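Long-range contacts in type-2 ice-structuring protein (Brachyopsis rostratus, PDB 2ZIB), which protects fish blood from freezing in subzero sea water by binding to ice crystals and inhibiting their growth: residues M29-A34 against I64-G69; Y23-A28 against H124-A129; S101-Q106 against L118-S123; T90-K95 against D112-D117. All coordinates share one frame; numbering follows the deposited sequence.

Overall arrangement
Contact 2 opens first, at 23-28, and closes last, at 124-129, joining strand 20-26, near the start of the chain, to the last strand, 124-131; the other three contacts fall within its span. Contact 1 closes a smaller loop, bringing the start of helix 31-40 against strand 65-67, before contacts 3 and 4 begin. These two interlock: 90-95 opens contact 4 and 101-106 contact 3, then 112-117 closes contact 4 and 118-123 contact 3. Contact 4 joins a loop to strand 115-118; contact 3 joins the start of strand 104-107 to the end of 115-118 and the turn after it. All four reach one mixed sheet, in which strand 65-67 lies between strands 104-107 and 124-131.

Contact 1. Residues M29-A34 against I64-G69; sequences MTWDLA and IVWIGG
Trp31 and Trp66 carry this contact, two indoles meeting edge-to-face with their planes at 90°. Trp31, in the first turn of helix 31-40, sets its CB over the Trp66 face, 3.9 Å from the centroid of the six-membered ring, a CH-pi contact close to the ring normal. CG stands anti to the backbone N (chi1 -176°), and beyond it Trp31 CD1 presents the indole edge to Trp66, 3.5 Å from CE3. Next along that edge, Trp31 NE1 donates to Ile67 O at 2.8 Å; the oxygen lies somewhat out of the indole plane. Gly68 O lies at the edge of the same ring, 3.9 Å from Trp31 CZ2.

Trp66 answers with its own NE1, which donates to Met29 O at 3.0 Å. The oxygen lies in the ring plane but the bond is bent (131°), and NE1 has a second acceptor in Ala122 O. Ala34 CB lies 4.3 Å from Trp66 CD1. Thr30 starts the helix as N-cap, its OG1 accepting from Leu33 N. The run from Trp66 to Gly69, Trp-Ile-Gly-Gly, occupies the place of the WIGL motif of the C-type lectin fold, here packed against the start of a helix.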
loop_
_atom_site.group_PDB
_atom_site.type_symbol
_atom_site.label_atom_id
_atom_site.label_comp_id
_atom_site.label_asym_id
_atom_site.label_seq_id
_atom_site.Cartn_x
_atom_site.Cartn_y
_atom_site.Cartn_z
ATOM N N MET A 29 9.957 2.751 8.035
ATOM C CA MET A 29 9.304 2.561 9.330
ATOM C C MET A 29 8.590 1.223 9.375
ATOM O O MET A 29 8.422 0.536 8.303
ATOM C CB MET A 29 8.222 3.578 9.675
ATOM C CG MET A 29 8.263 5.013 9.223
ATOM S SD MET A 29 6.709 6.040 9.060
ATOM C CE MET A 29 7.478 7.540 8.614
ATOM N N THR A 30 8.146 0.802 10.545
ATOM C CA THR A 30 7.359 -0.426 10.648
ATOM C C THR A 30 6.039 -0.241 9.906
ATOM O O THR A 30 5.594 0.888 9.648
ATOM C CB THR A 30 7.065 -0.808 12.083
ATOM O OG1 THR A 30 6.187 0.216 12.616
ATOM C CG2 THR A 30 8.369 -0.860 12.938
ATOM N N TRP A 31 5.367 -1.349 9.591
ATOM C CA TRP A 31 4.077 -1.216 8.896
ATOM C C TRP A 31 3.102 -0.394 9.744
ATOM O O TRP A 31 2.403 0.467 9.236
ATOM C CB TRP A 31 3.529 -2.602 8.628
ATOM C CG TRP A 31 2.233 -2.606 7.828
ATOM C CD1 TRP A 31 2.104 -2.816 6.464
ATOM C CD2 TRP A 31 0.885 -2.512 8.348
ATOM N NE1 TRP A 31 0.762 -2.840 6.115
ATOM C CE2 TRP A 31 0.004 -2.640 7.247
ATOM C CE3 TRP A 31 0.336 -2.334 9.651
ATOM C CZ2 TRP A 31 -1.393 -2.614 7.395
ATOM C CZ3 TRP A 31 -1.049 -2.304 9.800
ATOM C CH2 TRP A 31 -1.896 -2.395 8.661
ATOM N N ASP A 32 3.071 -0.662 11.061
ATOM C CA ASP A 32 2.116 0.046 11.923
ATOM C C ASP A 32 2.456 1.509 11.953
ATOM O O ASP A 32 1.504 2.369 11.898
ATOM C CB ASP A 32 2.116 -0.586 13.301
ATOM C CG ASP A 32 1.722 -2.059 13.239
ATOM O OD1 ASP A 32 2.597 -2.917 12.987
ATOM O OD2 ASP A 32 0.540 -2.438 13.349
ATOM N N LEU A 33 3.709 1.905 12.031
ATOM C CA LEU A 33 4.016 3.350 12.023
ATOM C C LEU A 33 3.682 3.930 10.675
ATOM O O LEU A 33 3.220 5.077 10.611
ATOM C CB LEU A 33 5.489 3.604 12.365
ATOM C CG LEU A 33 5.716 4.034 13.822
ATOM C CD1 LEU A 33 5.281 2.916 14.783
ATOM C CD2 LEU A 33 7.175 4.438 14.016
ATOM N N ALA A 34 3.915 3.189 9.587
ATOM C CA ALA A 34 3.643 3.732 8.257
ATOM C C ALA A 34 2.121 3.968 8.094
ATOM O O ALA A 34 1.693 5.001 7.527
ATOM C CB ALA A 34 4.174 2.783 7.179
ATOM N N ILE A 64 11.342 -1.725 -2.028
ATOM C CA ILE A 64 10.257 -2.321 -1.201
ATOM C C ILE A 64 9.447 -1.206 -0.556
ATOM O O ILE A 64 9.998 -0.234 -0.012
ATOM C CB ILE A 64 10.869 -3.170 -0.070
ATOM C CG1 ILE A 64 11.556 -4.409 -0.651
ATOM C CG2 ILE A 64 9.769 -3.578 0.918
ATOM C CD1 ILE A 64 12.409 -5.140 0.363
ATOM N N VAL A 65 8.119 -1.348 -0.576
ATOM C CA VAL A 65 7.259 -0.393 0.150
ATOM C C VAL A 65 6.144 -1.139 0.843
ATOM O O VAL A 65 5.524 -2.061 0.286
ATOM C CB VAL A 65 6.613 0.714 -0.765
ATOM C CG1 VAL A 65 7.645 1.736 -1.181
ATOM C CG2 VAL A 65 5.819 0.137 -1.956
ATOM N N TRP A 66 5.866 -0.727 2.072
ATOM C CA TRP A 66 4.621 -1.141 2.718
ATOM C C TRP A 66 3.393 -0.598 1.990
ATOM O O TRP A 66 3.390 0.558 1.589
ATOM C CB TRP A 66 4.602 -0.664 4.165
ATOM C CG TRP A 66 5.543 -1.322 5.096
ATOM C CD1 TRP A 66 6.415 -0.691 5.971
ATOM C CD2 TRP A 66 5.655 -2.737 5.378
ATOM N NE1 TRP A 66 7.037 -1.618 6.771
ATOM C CE2 TRP A 66 6.550 -2.875 6.481
ATOM C CE3 TRP A 66 4.996 -3.894 4.897
ATOM C CZ2 TRP A 66 6.865 -4.131 7.034
ATOM C CZ3 TRP A 66 5.331 -5.136 5.438
ATOM C CH2 TRP A 66 6.251 -5.242 6.510
ATOM N N ILE A 67 2.393 -1.457 1.825
ATOM C CA ILE A 67 1.053 -1.045 1.349
ATOM C C ILE A 67 0.015 -1.500 2.359
ATOM O O ILE A 67 0.370 -2.097 3.393
ATOM C CB ILE A 67 0.800 -1.515 -0.103
ATOM C CG1 ILE A 67 0.958 -3.046 -0.239
ATOM C CG2 ILE A 67 1.750 -0.733 -1.059
ATOM C CD1 ILE A 67 0.528 -3.578 -1.601
ATOM N N GLY A 68 -1.272 -1.235 2.099
ATOM C CA GLY A 68 -2.217 -1.265 3.204
ATOM C C GLY A 68 -2.838 -2.583 3.600
ATOM O O GLY A 68 -3.836 -2.593 4.314
ATOM N N GLY A 69 -2.247 -3.708 3.181
ATOM C CA GLY A 69 -2.806 -5.009 3.463
ATOM C C GLY A 69 -2.260 -5.582 4.765
ATOM O O GLY A 69 -1.057 -5.496 5.072
#

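Contact 2. Residues Y23-A28 against H124-A129; sequences YSEATA and HASICA
Tyr23 and Cys128 form a hydrogen-bonded antiparallel pair, with Tyr23 N donating to Cys128 O at 2.9 Å and Cys128 N to Tyr23 O at 2.8 Å. This pairing of early and late strands, which brings the two ends of the domain together, is characteristic of the C-type lectin fold. Glu25 and Ser126 repeat the two-bond pattern, flanking the non-hydrogen-bonded pair of Ser24 and Ile127.

On one face Tyr23 CB meets Cys128 CB at 4.0 Å, and Glu25 CB lies 3.3 Å from Ser126 OG. On the other, Ile127 brings CG1 to 3.5 Å from Tyr23 O. Ala125 CB touches Glu25 O at 3.3 Å, close to the corner at Thr27, after which Ala28 still lies beside His124.

Farther out, the glutamate chain bends at chi2 (57°), which swings CD round; OE2 then accepts from Thr27 N through its anti lone pair, a bond that spans the corner. Cys128 SG is bonded to Cys38, linking the strand to helix 31-40, while Ile127 packs on Ile57 and Ile60 of helix 51-60. One water joins Ser24 OG to Ser126 O. A second fills in where direct pairing lapses: it donates to Thr27 O and His124 O, each at 2.8 Å, and accepts from Ser126 OG at 2.7 Å.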
loop_
_atom_site.group_PDB
_atom_site.type_symbol
_atom_site.label_atom_id
_atom_site.label_comp_id
_atom_site.label_asym_id
_atom_site.label_seq_id
_atom_site.Cartn_x
_atom_site.Cartn_y
_atom_site.Cartn_z
ATOM N N TYR A 23 1.094 9.384 -1.915
ATOM C CA TYR A 23 2.255 9.971 -1.238
ATOM C C TYR A 23 3.334 8.944 -1.013
ATOM O O TYR A 23 3.085 7.931 -0.375
ATOM C CB TYR A 23 1.807 10.545 0.111
ATOM C CG TYR A 23 2.960 11.252 0.800
ATOM C CD1 TYR A 23 3.346 12.506 0.369
ATOM C CD2 TYR A 23 3.675 10.657 1.821
ATOM C CE1 TYR A 23 4.420 13.165 0.959
ATOM C CE2 TYR A 23 4.773 11.281 2.442
ATOM C CZ TYR A 23 5.140 12.532 1.976
ATOM O OH TYR A 23 6.205 13.196 2.534
ATOM N N SER A 24 4.526 9.240 -1.521
ATOM C CA SER A 24 5.658 8.356 -1.339
ATOM C C SER A 24 6.414 8.785 -0.084
ATOM O O SER A 24 7.015 9.852 -0.074
ATOM C CB SER A 24 6.536 8.384 -2.601
ATOM O OG SER A 24 7.644 7.546 -2.394
ATOM N N GLU A 25 6.330 7.957 0.965
ATOM C CA GLU A 25 7.020 8.191 2.219
ATOM C C GLU A 25 8.367 7.479 2.177
ATOM O O GLU A 25 8.460 6.239 2.277
ATOM C CB GLU A 25 6.185 7.661 3.393
ATOM C CG GLU A 25 6.885 7.783 4.751
ATOM C CD GLU A 25 7.272 9.206 5.068
ATOM O OE1 GLU A 25 6.379 10.003 5.442
ATOM O OE2 GLU A 25 8.466 9.546 4.924
ATOM N N ALA A 26 9.426 8.256 2.002
ATOM C CA ALA A 26 10.786 7.703 1.880
ATOM C C ALA A 26 11.351 7.272 3.230
ATOM O O ALA A 26 12.301 6.478 3.286
ATOM C CB ALA A 26 11.701 8.778 1.266
ATOM N N THR A 27 10.869 7.819 4.338
ATOM C CA THR A 27 11.398 7.431 5.666
ATOM C C THR A 27 10.971 6.004 5.991
ATOM O O THR A 27 9.787 5.700 5.963
ATOM C CB THR A 27 10.897 8.386 6.739
ATOM O OG1 THR A 27 11.466 9.680 6.480
ATOM C CG2 THR A 27 11.415 8.002 8.128
ATOM N N ALA A 28 11.900 5.117 6.308
ATOM C CA ALA A 28 11.596 3.727 6.586
ATOM C C ALA A 28 10.984 3.617 7.961
ATOM O O ALA A 28 11.407 4.215 8.937
ATOM C CB ALA A 28 12.820 2.873 6.464
ATOM N N HIS A 124 10.559 -0.275 6.346
ATOM C CA HIS A 124 10.510 -0.008 4.915
ATOM C C HIS A 124 9.861 1.321 4.633
ATOM O O HIS A 124 9.046 1.826 5.436
ATOM C CB HIS A 124 9.725 -1.119 4.176
ATOM C CG HIS A 124 10.359 -2.468 4.271
ATOM N ND1 HIS A 124 11.586 -2.763 3.697
ATOM C CD2 HIS A 124 9.930 -3.625 4.848
ATOM C CE1 HIS A 124 11.857 -4.038 3.920
ATOM N NE2 HIS A 124 10.863 -4.584 4.591
ATOM N N ALA A 125 10.212 1.900 3.486
ATOM C CA ALA A 125 9.457 3.016 2.921
ATOM C C ALA A 125 8.003 2.572 2.685
ATOM O O ALA A 125 7.674 1.376 2.809
ATOM C CB ALA A 125 10.143 3.474 1.610
ATOM N N SER A 126 7.140 3.534 2.324
ATOM C CA SER A 126 5.725 3.208 2.206
ATOM C C SER A 126 5.065 4.145 1.236
ATOM O O SER A 126 5.629 5.170 0.820
ATOM C CB SER A 126 5.080 3.259 3.593
ATOM O OG SER A 126 5.267 4.553 4.212
ATOM N N ILE A 127 3.820 3.847 0.933
ATOM C CA ILE A 127 3.007 4.687 0.045
ATOM C C ILE A 127 1.626 4.848 0.632
ATOM O O ILE A 127 0.970 3.854 1.032
ATOM C CB ILE A 127 2.988 4.184 -1.406
ATOM C CG1 ILE A 127 2.257 5.146 -2.337
ATOM C CG2 ILE A 127 2.542 2.807 -1.482
ATOM C CD1 ILE A 127 3.141 5.673 -3.501
ATOM N N CYS A 128 1.201 6.122 0.741
ATOM C CA CYS A 128 -0.149 6.433 1.223
ATOM C C CYS A 128 -1.052 6.800 0.067
ATOM O O CYS A 128 -0.576 7.223 -0.993
ATOM C CB CYS A 128 -0.132 7.661 2.160
ATOM S SG CYS A 128 1.051 7.581 3.548
ATOM N N ALA A 129 -2.366 6.693 0.294
ATOM C CA ALA A 129 -3.348 7.174 -0.670
ATOM C C ALA A 129 -4.513 7.828 0.055
ATOM O O ALA A 129 -4.794 7.517 1.223
ATOM C CB ALA A 129 -3.846 6.024 -1.537
HETATM O O HOH W 1 7.952 5.189 -1.035
HETATM O O HOH W 2 7.488 4.115 5.653
#

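Contact 3. Residues S101-Q106 against L118-S123; sequences SDCCMQ and LPCPAS
Cys104 and Leu118 are joined by a pair of backbone hydrogen bonds, Cys104 N to Leu118 O at 3.1 Å and Leu118 N to Cys104 O at 2.9 Å, the last rung between strands 104-107 and 115-118. Cys103 and Cys104 both face Leu118, a classic beta bulge. Cys103 N, badly angled for Leu118 O, gives its hydrogen to a water instead. That water also accepts from Cys120 N and donates to Ser101 O at 2.8 Å, so three backbone groups from both segments converge on it.

The covalent link is the disulfide Cys104 SG - Cys120 SG, 2.0 Å long with chi3 at 95°. Cys103 SG approaches to 3.8 Å from Cys120 SG, but is itself bonded to Cys72, so the two disulfides touch.

Side chains pack at the two ends of the pairing. Leu118 and Gln106 cross obliquely, with Leu118 CD2 resting 3.5 Å from Gln106 CD and Leu118 CG 3.5 Å from Gln106 NE2; the amide thus lies against the branched end of the leucine. Asp102 runs beside Pro119, its OD2 3.3 Å from Pro119 CD, while Ser101 OG donates to Asp102 OD1 and steadies the carboxylate.

Beyond Leu118 the chain makes a type I turn from Pro119 to Ala122. The Cys104-Cys120 disulfide links the start of strand 104-107 to this turn; it is the canonical disulfide at the foot of the C-type lectin long-loop region, accompanied here by the extra bridge at Cys103.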
loop_
_atom_site.group_PDB
_atom_site.type_symbol
_atom_site.label_atom_id
_atom_site.label_comp_id
_atom_site.label_asym_id
_atom_site.label_seq_id
_atom_site.Cartn_x
_atom_site.Cartn_y
_atom_site.Cartn_z
ATOM N N SER A 101 2.730 -14.757 12.194
ATOM C CA SER A 101 3.921 -13.998 12.568
ATOM C C SER A 101 4.380 -12.970 11.522
ATOM O O SER A 101 5.146 -12.058 11.849
ATOM C CB SER A 101 5.093 -14.964 12.848
ATOM O OG SER A 101 5.467 -15.642 11.676
ATOM N N ASP A 102 3.978 -13.165 10.259
ATOM C CA ASP A 102 4.485 -12.373 9.151
ATOM C C ASP A 102 3.261 -11.888 8.353
ATOM O O ASP A 102 2.969 -12.429 7.272
ATOM C CB ASP A 102 5.345 -13.264 8.217
ATOM C CG ASP A 102 6.684 -13.665 8.784
ATOM O OD1 ASP A 102 6.792 -14.047 9.971
ATOM O OD2 ASP A 102 7.713 -13.576 8.068
ATOM N N CYS A 103 2.544 -10.905 8.902
ATOM C CA CYS A 103 1.158 -10.675 8.450
ATOM C C CYS A 103 0.895 -9.313 7.849
ATOM O O CYS A 103 -0.246 -8.953 7.648
ATOM C CB CYS A 103 0.169 -11.007 9.588
ATOM S SG CYS A 103 0.353 -9.966 11.069
ATOM N N CYS A 104 1.976 -8.623 7.459
ATOM C CA CYS A 104 1.812 -7.322 6.800
ATOM C C CYS A 104 2.251 -7.372 5.319
ATOM O O CYS A 104 3.281 -7.988 4.970
ATOM C CB CYS A 104 2.621 -6.267 7.546
ATOM S SG CYS A 104 1.796 -5.684 9.028
ATOM N N MET A 105 1.493 -6.704 4.444
ATOM C CA MET A 105 1.727 -6.772 3.007
ATOM C C MET A 105 2.657 -5.692 2.516
ATOM O O MET A 105 2.504 -4.510 2.856
ATOM C CB MET A 105 0.381 -6.612 2.329
ATOM C CG MET A 105 0.384 -6.736 0.802
ATOM S SD MET A 105 -1.156 -6.130 0.068
ATOM C CE MET A 105 -2.315 -7.453 0.419
ATOM N N GLN A 106 3.595 -6.073 1.657
ATOM C CA GLN A 106 4.445 -5.113 0.999
ATOM C C GLN A 106 4.537 -5.421 -0.491
ATOM O O GLN A 106 4.359 -6.559 -0.910
ATOM C CB GLN A 106 5.874 -5.112 1.543
ATOM C CG GLN A 106 6.539 -6.455 1.545
ATOM C CD GLN A 106 7.974 -6.428 2.027
ATOM O OE1 GLN A 106 8.841 -6.931 1.300
ATOM N NE2 GLN A 106 8.236 -5.865 3.197
ATOM N N LEU A 118 5.258 -10.050 5.140
ATOM C CA LEU A 118 6.503 -9.976 5.925
ATOM C C LEU A 118 6.151 -9.629 7.376
ATOM O O LEU A 118 5.028 -9.168 7.655
ATOM C CB LEU A 118 7.397 -8.849 5.367
ATOM C CG LEU A 118 8.333 -9.221 4.227
ATOM C CD1 LEU A 118 9.449 -10.121 4.660
ATOM C CD2 LEU A 118 7.653 -9.818 2.969
ATOM N N PRO A 119 7.118 -9.764 8.298
ATOM C CA PRO A 119 6.876 -9.285 9.670
ATOM C C PRO A 119 6.575 -7.788 9.682
ATOM O O PRO A 119 7.332 -6.991 9.121
ATOM C CB PRO A 119 8.186 -9.598 10.379
ATOM C CG PRO A 119 8.793 -10.723 9.563
ATOM C CD PRO A 119 8.455 -10.366 8.136
ATOM N N CYS A 120 5.497 -7.422 10.366
ATOM C CA CYS A 120 5.088 -6.032 10.439
ATOM C C CYS A 120 6.188 -5.113 11.019
ATOM O O CYS A 120 6.233 -3.946 10.615
ATOM C CB CYS A 120 3.808 -5.944 11.287
ATOM S SG CYS A 120 2.415 -6.872 10.551
ATOM N N PRO A 121 7.082 -5.590 11.928
ATOM C CA PRO A 121 8.150 -4.706 12.411
ATOM C C PRO A 121 9.259 -4.414 11.396
ATOM O O PRO A 121 10.098 -3.583 11.692
ATOM C CB PRO A 121 8.735 -5.475 13.622
ATOM C CG PRO A 121 7.611 -6.371 14.070
ATOM C CD PRO A 121 6.961 -6.815 12.773
ATOM N N ALA A 122 9.258 -5.024 10.207
ATOM C CA ALA A 122 10.313 -4.680 9.253
ATOM C C ALA A 122 10.229 -3.188 8.885
ATOM O O ALA A 122 9.130 -2.610 8.782
ATOM C CB ALA A 122 10.220 -5.555 7.974
ATOM N N SER A 123 11.384 -2.581 8.639
ATOM C CA SER A 123 11.476 -1.164 8.413
ATOM C C SER A 123 11.593 -0.860 6.940
ATOM O O SER A 123 12.609 -1.166 6.328
ATOM C CB SER A 123 12.721 -0.668 9.137
ATOM O OG SER A 123 12.707 0.745 9.063
HETATM O O HOH W 3 3.857 -9.669 11.332
#

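Contact 4. Residues T90-K95 against D112-D117; sequences TWCPTK and DKCWDD
Trp115 takes Thr90 over one face and turns an edge to Trp91, opening the Trp115-Asp116-Asp117 run that corresponds to the WND motif of C-type lectins. Trp115 CB lies 3.6 Å from Trp91 CE3. CG, anti to the carbonyl carbon (chi1 -54°), comes near Thr90 O, and CD1 lies beside Thr90 O and CG2. NE1 sits 3.4 Å from Thr90 CG2 and bonds to Gln54 OE1 of helix 51-60. CE2 and CZ2 continue beneath the same methyl, which covers the five-membered ring in a CH-pi contact. CD2, CE3, CZ3 and CH2 pass Thr90 N; the Trp115 six-membered ring turns its edge to the Trp91 face, planes at 81°.

The backbones add Trp115 N to Thr90 O and a nearly straight bond from Cys92 N to Trp115 O, 2.8 Å, while Cys92 SG and Cys114 SG close a disulfide. The Asn and Asp side chains of WND bind calcium in calcium-dependent relatives; here the Asp117 carboxylate accepts from Asn97 N and Asp98 N. Lys95, bent at chi2, passes its CD 3.2 Å from Asp116 OD1. The charged ends form no salt bridge; a water links them, accepting from Lys95 NZ at 2.6 Å and donating to Asp116 OD2 at 2.7 Å.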
loop_
_atom_site.group_PDB
_atom_site.type_symbol
_atom_site.label_atom_id
_atom_site.label_comp_id
_atom_site.label_asym_id
_atom_site.label_seq_id
_atom_site.Cartn_x
_atom_site.Cartn_y
_atom_site.Cartn_z
ATOM N N THR A 90 -1.823 -9.413 -6.533
ATOM C CA THR A 90 -0.656 -9.762 -7.366
ATOM C C THR A 90 0.495 -10.218 -6.463
ATOM O O THR A 90 1.601 -9.653 -6.441
ATOM C CB THR A 90 -0.324 -8.626 -8.361
ATOM O OG1 THR A 90 0.727 -9.053 -9.225
ATOM C CG2 THR A 90 0.072 -7.289 -7.694
ATOM N N TRP A 91 0.210 -11.280 -5.715
ATOM C CA TRP A 91 1.204 -11.899 -4.865
ATOM C C TRP A 91 2.358 -12.488 -5.694
ATOM O O TRP A 91 2.162 -13.001 -6.827
ATOM C CB TRP A 91 0.586 -13.037 -4.067
ATOM C CG TRP A 91 -0.456 -12.587 -3.086
ATOM C CD1 TRP A 91 -1.819 -12.796 -3.168
ATOM C CD2 TRP A 91 -0.218 -11.930 -1.825
ATOM N NE1 TRP A 91 -2.430 -12.263 -2.053
ATOM C CE2 TRP A 91 -1.473 -11.760 -1.196
ATOM C CE3 TRP A 91 0.939 -11.510 -1.150
ATOM C CZ2 TRP A 91 -1.623 -11.138 0.055
ATOM C CZ3 TRP A 91 0.801 -10.894 0.103
ATOM C CH2 TRP A 91 -0.486 -10.704 0.687
ATOM N N CYS A 92 3.571 -12.406 -5.158
ATOM C CA CYS A 92 4.714 -13.119 -5.758
ATOM C C CYS A 92 4.437 -14.630 -5.802
ATOM O O CYS A 92 3.619 -15.141 -5.047
ATOM C CB CYS A 92 5.952 -12.882 -4.906
ATOM S SG CYS A 92 6.429 -11.149 -4.765
ATOM N N PRO A 93 5.163 -15.370 -6.643
ATOM C CA PRO A 93 4.972 -16.821 -6.690
ATOM C C PRO A 93 5.108 -17.438 -5.320
ATOM O O PRO A 93 6.016 -17.114 -4.580
ATOM C CB PRO A 93 6.115 -17.313 -7.614
ATOM C CG PRO A 93 6.413 -16.158 -8.473
ATOM C CD PRO A 93 6.191 -14.911 -7.604
ATOM N N THR A 94 4.192 -18.374 -5.041
ATOM C CA THR A 94 4.086 -19.143 -3.786
ATOM C C THR A 94 3.629 -18.329 -2.574
ATOM O O THR A 94 3.559 -18.856 -1.477
ATOM C CB THR A 94 5.379 -19.921 -3.431
ATOM O OG1 THR A 94 6.329 -19.036 -2.815
ATOM C CG2 THR A 94 6.072 -20.481 -4.673
ATOM N N LYS A 95 3.373 -17.047 -2.775
ATOM C CA LYS A 95 2.885 -16.191 -1.672
ATOM C C LYS A 95 1.396 -15.957 -1.796
ATOM O O LYS A 95 0.833 -16.110 -2.895
ATOM C CB LYS A 95 3.703 -14.853 -1.735
ATOM C CG LYS A 95 5.218 -15.064 -1.802
ATOM C CD LYS A 95 5.732 -15.893 -0.657
ATOM C CE LYS A 95 7.197 -16.127 -0.894
ATOM N NZ LYS A 95 7.852 -16.851 0.263
ATOM N N ASP A 112 8.649 -6.186 -10.762
ATOM C CA ASP A 112 7.209 -6.117 -10.914
ATOM C C ASP A 112 6.472 -5.751 -9.629
ATOM O O ASP A 112 5.243 -5.617 -9.636
ATOM C CB ASP A 112 6.660 -7.372 -11.590
ATOM C CG ASP A 112 6.474 -8.547 -10.679
ATOM O OD1 ASP A 112 6.986 -8.582 -9.537
ATOM O OD2 ASP A 112 5.809 -9.505 -11.133
ATOM N N LYS A 113 7.229 -5.590 -8.535
ATOM C CA LYS A 113 6.645 -5.166 -7.226
ATOM C C LYS A 113 5.577 -6.134 -6.751
ATOM O O LYS A 113 4.654 -5.758 -6.022
ATOM C CB LYS A 113 6.108 -3.726 -7.361
ATOM C CG LYS A 113 7.201 -2.722 -7.539
ATOM C CD LYS A 113 7.687 -2.233 -6.149
ATOM C CE LYS A 113 9.160 -1.754 -6.152
ATOM N NZ LYS A 113 10.128 -2.934 -6.399
ATOM N N CYS A 114 5.722 -7.415 -7.099
ATOM C CA CYS A 114 4.775 -8.390 -6.602
ATOM C C CYS A 114 4.737 -8.374 -5.077
ATOM O O CYS A 114 5.738 -8.042 -4.393
ATOM C CB CYS A 114 5.079 -9.790 -7.162
ATOM S SG CYS A 114 6.693 -10.514 -6.716
ATOM N N TRP A 115 3.583 -8.767 -4.523
ATOM C CA TRP A 115 3.366 -8.623 -3.085
ATOM C C TRP A 115 3.856 -9.821 -2.267
ATOM O O TRP A 115 3.855 -10.960 -2.747
ATOM C CB TRP A 115 1.878 -8.460 -2.788
ATOM C CG TRP A 115 1.203 -7.357 -3.549
ATOM C CD1 TRP A 115 1.753 -6.344 -4.316
ATOM C CD2 TRP A 115 -0.203 -7.208 -3.653
ATOM N NE1 TRP A 115 0.751 -5.551 -4.854
ATOM C CE2 TRP A 115 -0.457 -6.076 -4.477
ATOM C CE3 TRP A 115 -1.305 -7.929 -3.124
ATOM C CZ2 TRP A 115 -1.771 -5.636 -4.785
ATOM C CZ3 TRP A 115 -2.624 -7.475 -3.423
ATOM C CH2 TRP A 115 -2.827 -6.343 -4.254
ATOM N N ASP A 116 4.245 -9.568 -1.023
ATOM C CA ASP A 116 4.621 -10.619 -0.100
ATOM C C ASP A 116 4.211 -10.193 1.292
ATOM O O ASP A 116 4.050 -8.987 1.553
ATOM C CB ASP A 116 6.123 -10.899 -0.216
ATOM C CG ASP A 116 6.574 -12.206 0.397
ATOM O OD1 ASP A 116 5.758 -13.030 0.858
ATOM O OD2 ASP A 116 7.805 -12.446 0.372
ATOM N N ASP A 117 4.060 -11.184 2.175
ATOM C CA ASP A 117 3.680 -10.929 3.563
ATOM C C ASP A 117 4.882 -11.130 4.462
ATOM O O ASP A 117 5.496 -12.195 4.478
ATOM C CB ASP A 117 2.441 -11.778 3.964
ATOM C CG ASP A 117 2.522 -13.274 3.708
ATOM O OD1 ASP A 117 3.270 -13.810 2.857
ATOM O OD2 ASP A 117 1.697 -13.976 4.348
HETATM O O HOH W 4 3.123 -7.952 -9.480
HETATM O O HOH W 5 8.641 -14.712 1.523
#